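Long-range contact in CDA peptide synthetase I (Streptomyces coelicolor, PDB 4JN5), which is a non-ribosomal peptide synthetase whose modelled part is a condensation domain of the CoA-dependent acyltransferase superfamily: residues L313-A318 with S337-H342. Numbering follows the deposited sequence.
Sequences LPLRLA and SGLLAH
Leu339, near the end of helix 325-340, sets its forked side chain against Leu313 and Leu315 of strand 311-318, a compact example of a helix packing on a strand through a few leucine branches and no hydrogen bond. The two methyl groups of the helix residue divide the work. Leu339 CD1 reaches the strand between the two leucines, lying 3.8 Å from Leu313 CB and 3.7 Å from Leu315 CD2. Leu339 CD1 is also 3.7 Å from the backbone atom Leu313 O, so this methyl rests partly on main chain. The other branch turns instead to the outer part of Leu313, where Leu339 CD2 lies 4.0 Å from Leu313 CD1. The first side-chain bond of Leu339 heads for the strand, and with CG anti to the backbone N (chi1 -177°) its CG comes close to Leu313 CB.

The strand residues answer differently. The first side-chain bond of Leu313 points toward the helix, and the side chain runs slantwise past Leu339 until Leu313 CD1 lies 3.6 Å from His342 O. That oxygen accepts a hydrogen bond from Trp217 NE1, so its polar need is met although a methyl lies against it. Leu315 sets off to one side, but its end comes nearer, its side chain meeting Leu339 at about a right angle through CG and CD2. The imidazole of His342 leads away from the strand; its ND1 is hydrogen-bonded to Asp213 and its ring stacks with Tyr216.

Two helices and a pair of strands meet at this buried junction. Strand 311-318 pairs antiparallel with strand 287-294, with backbone hydrogen bonds of Leu313 to Val292 and of Leu315 to Val290. Helix 325-340 continues the apolar packing along the strand, with Ala335 and Met336 touching Leu315, while Trp217 of helix 208-220 packs against both Leu313 and Leu339.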
ATOM      1  N   LEU A 313      -0.158  12.591   4.232  1.00 32.27           N
ATOM      2  CA  LEU A 313      -0.173  13.882   4.906  1.00 26.28           C
ATOM      3  C   LEU A 313      -0.232  13.703   6.421  1.00 27.80           C
ATOM      4  O   LEU A 313      -0.866  12.772   6.914  1.00 27.93           O
ATOM      5  CB  LEU A 313      -1.342  14.732   4.409  1.00 27.66           C
ATOM      6  CG  LEU A 313      -1.257  15.115   2.929  1.00 30.41           C
ATOM      7  CD1 LEU A 313      -2.534  15.799   2.462  1.00 30.85           C
ATOM      8  CD2 LEU A 313      -0.043  15.998   2.676  1.00 23.80           C
ATOM      9  N   PRO A 314       0.443  14.595   7.159  1.00 27.64           N
ATOM     10  CA  PRO A 314       0.566  14.506   8.618  1.00 26.34           C
ATOM     11  C   PRO A 314      -0.645  15.043   9.381  1.00 29.54           C
ATOM     12  O   PRO A 314      -1.242  16.043   8.983  1.00 26.76           O
ATOM     13  CB  PRO A 314       1.789  15.377   8.910  1.00 29.42           C
ATOM     14  CG  PRO A 314       1.778  16.394   7.825  1.00 27.33           C
ATOM     15  CD  PRO A 314       1.249  15.696   6.602  1.00 27.49           C
ATOM     16  N   LEU A 315      -0.990  14.368  10.474  1.00 28.76           N
ATOM     17  CA  LEU A 315      -2.033  14.830  11.381  1.00 25.07           C
ATOM     18  C   LEU A 315      -1.418  15.305  12.691  1.00 27.77           C
ATOM     19  O   LEU A 315      -0.853  14.508  13.441  1.00 27.11           O
ATOM     20  CB  LEU A 315      -3.028  13.707  11.680  1.00 27.33           C
ATOM     21  CG  LEU A 315      -4.111  13.380  10.654  1.00 28.43           C
ATOM     22  CD1 LEU A 315      -4.823  12.094  11.040  1.00 25.71           C
ATOM     23  CD2 LEU A 315      -5.099  14.527  10.530  1.00 26.03           C
ATOM     24  N   ARG A 316      -1.522  16.602  12.964  1.00 26.11           N
ATOM     25  CA  ARG A 316      -1.100  17.133  14.254  1.00 26.66           C
ATOM     26  C   ARG A 316      -2.208  16.936  15.276  1.00 29.61           C
ATOM     27  O   ARG A 316      -3.237  17.611  15.229  1.00 31.41           O
ATOM     28  CB  ARG A 316      -0.739  18.615  14.153  1.00 32.90           C
ATOM     29  CG  ARG A 316       0.598  18.890  13.495  1.00 40.46           C
ATOM     30  CD  ARG A 316       1.025  20.332  13.715  1.00 41.05           C
ATOM     31  NE  ARG A 316       1.143  20.652  15.135  1.00 43.52           N
ATOM     32  CZ  ARG A 316       1.452  21.856  15.607  1.00 48.28           C
ATOM     33  NH1 ARG A 316       1.673  22.860  14.770  1.00 48.95           N
ATOM     34  NH2 ARG A 316       1.538  22.055  16.915  1.00 47.63           N
ATOM     35  N   LEU A 317      -1.993  16.007  16.200  1.00 23.52           N
ATOM     36  CA  LEU A 317      -3.003  15.666  17.187  1.00 24.96           C
ATOM     37  C   LEU A 317      -2.570  16.039  18.600  1.00 26.86           C
ATOM     38  O   LEU A 317      -1.636  15.454  19.145  1.00 27.59           O
ATOM     39  CB  LEU A 317      -3.324  14.173  17.112  1.00 23.93           C
ATOM     40  CG  LEU A 317      -3.756  13.679  15.731  1.00 23.57           C
ATOM     41  CD1 LEU A 317      -3.900  12.167  15.722  1.00 22.27           C
ATOM     42  CD2 LEU A 317      -5.051  14.354  15.304  1.00 23.37           C
ATOM     43  N   ALA A 318      -3.252  17.016  19.186  1.00 25.86           N
ATOM     44  CA  ALA A 318      -3.005  17.391  20.573  1.00 31.34           C
ATOM     45  C   ALA A 318      -3.733  16.422  21.495  1.00 29.56           C
ATOM     46  O   ALA A 318      -4.934  16.201  21.348  1.00 29.95           O
ATOM     47  CB  ALA A 318      -3.464  18.818  20.829  1.00 31.00           C
ATOM     48  N   SER A 337     -10.555  16.627   8.922  1.00 28.44           N
ATOM     49  CA  SER A 337     -11.398  17.563   8.190  1.00 29.56           C
ATOM     50  C   SER A 337     -10.533  18.584   7.458  1.00 31.89           C
ATOM     51  O   SER A 337     -10.727  18.842   6.269  1.00 31.83           O
ATOM     52  CB  SER A 337     -12.365  18.267   9.145  1.00 28.77           C
ATOM     53  OG  SER A 337     -13.186  19.193   8.456  1.00 46.60           O
ATOM     54  N   GLY A 338      -9.569  19.153   8.174  1.00 30.62           N
ATOM     55  CA  GLY A 338      -8.653  20.115   7.589  1.00 30.56           C
ATOM     56  C   GLY A 338      -7.680  19.483   6.612  1.00 27.19           C
ATOM     57  O   GLY A 338      -7.233  20.131   5.668  1.00 30.45           O
ATOM     58  N   LEU A 339      -7.353  18.214   6.838  1.00 28.56           N
ATOM     59  CA  LEU A 339      -6.410  17.498   5.982  1.00 28.35           C
ATOM     60  C   LEU A 339      -7.039  17.158   4.635  1.00 31.39           C
ATOM     61  O   LEU A 339      -6.464  17.434   3.581  1.00 30.88           O
ATOM     62  CB  LEU A 339      -5.915  16.225   6.678  1.00 23.13           C
ATOM     63  CG  LEU A 339      -4.857  15.363   5.978  1.00 24.47           C
ATOM     64  CD1 LEU A 339      -4.147  14.467   6.985  1.00 22.77           C
ATOM     65  CD2 LEU A 339      -5.452  14.533   4.848  1.00 21.25           C
ATOM     66  N   LEU A 340      -8.220  16.553   4.678  1.00 30.48           N
ATOM     67  CA  LEU A 340      -8.927  16.166   3.463  1.00 33.17           C
ATOM     68  C   LEU A 340      -9.257  17.383   2.602  1.00 33.33           C
ATOM     69  O   LEU A 340      -9.422  17.268   1.390  1.00 31.00           O
ATOM     70  CB  LEU A 340     -10.201  15.393   3.811  1.00 24.72           C
ATOM     71  CG  LEU A 340      -9.989  14.047   4.511  1.00 27.23           C
ATOM     72  CD1 LEU A 340     -11.315  13.447   4.953  1.00 30.61           C
ATOM     73  CD2 LEU A 340      -9.238  13.082   3.607  1.00 21.96           C
ATOM     74  N   ALA A 341      -9.348  18.547   3.237  1.00 34.81           N
ATOM     75  CA  ALA A 341      -9.646  19.786   2.529  1.00 30.45           C
ATOM     76  C   ALA A 341      -8.444  20.269   1.723  1.00 33.26           C
ATOM     77  O   ALA A 341      -8.570  21.153   0.874  1.00 34.17           O
ATOM     78  CB  ALA A 341     -10.096  20.860   3.508  1.00 28.38           C
ATOM     79  N   HIS A 342      -7.281  19.684   1.993  1.00 28.45           N
ATOM     80  CA  HIS A 342      -6.054  20.048   1.294  1.00 29.16           C
ATOM     81  C   HIS A 342      -5.268  18.798   0.910  1.00 29.00           C
ATOM     82  O   HIS A 342      -4.041  18.772   0.997  1.00 31.43           O
ATOM     83  CB  HIS A 342      -5.191  20.957   2.173  1.00 29.86           C
ATOM     84  CG  HIS A 342      -5.922  22.143   2.721  1.00 29.76           C
ATOM     85  ND1 HIS A 342      -6.056  23.324   2.024  1.00 26.03           N
ATOM     86  CD2 HIS A 342      -6.555  22.332   3.904  1.00 26.25           C
ATOM     87  CE1 HIS A 342      -6.742  24.188   2.751  1.00 29.00           C
ATOM     88  NE2 HIS A 342      -7.057  23.610   3.896  1.00 26.68           N
TER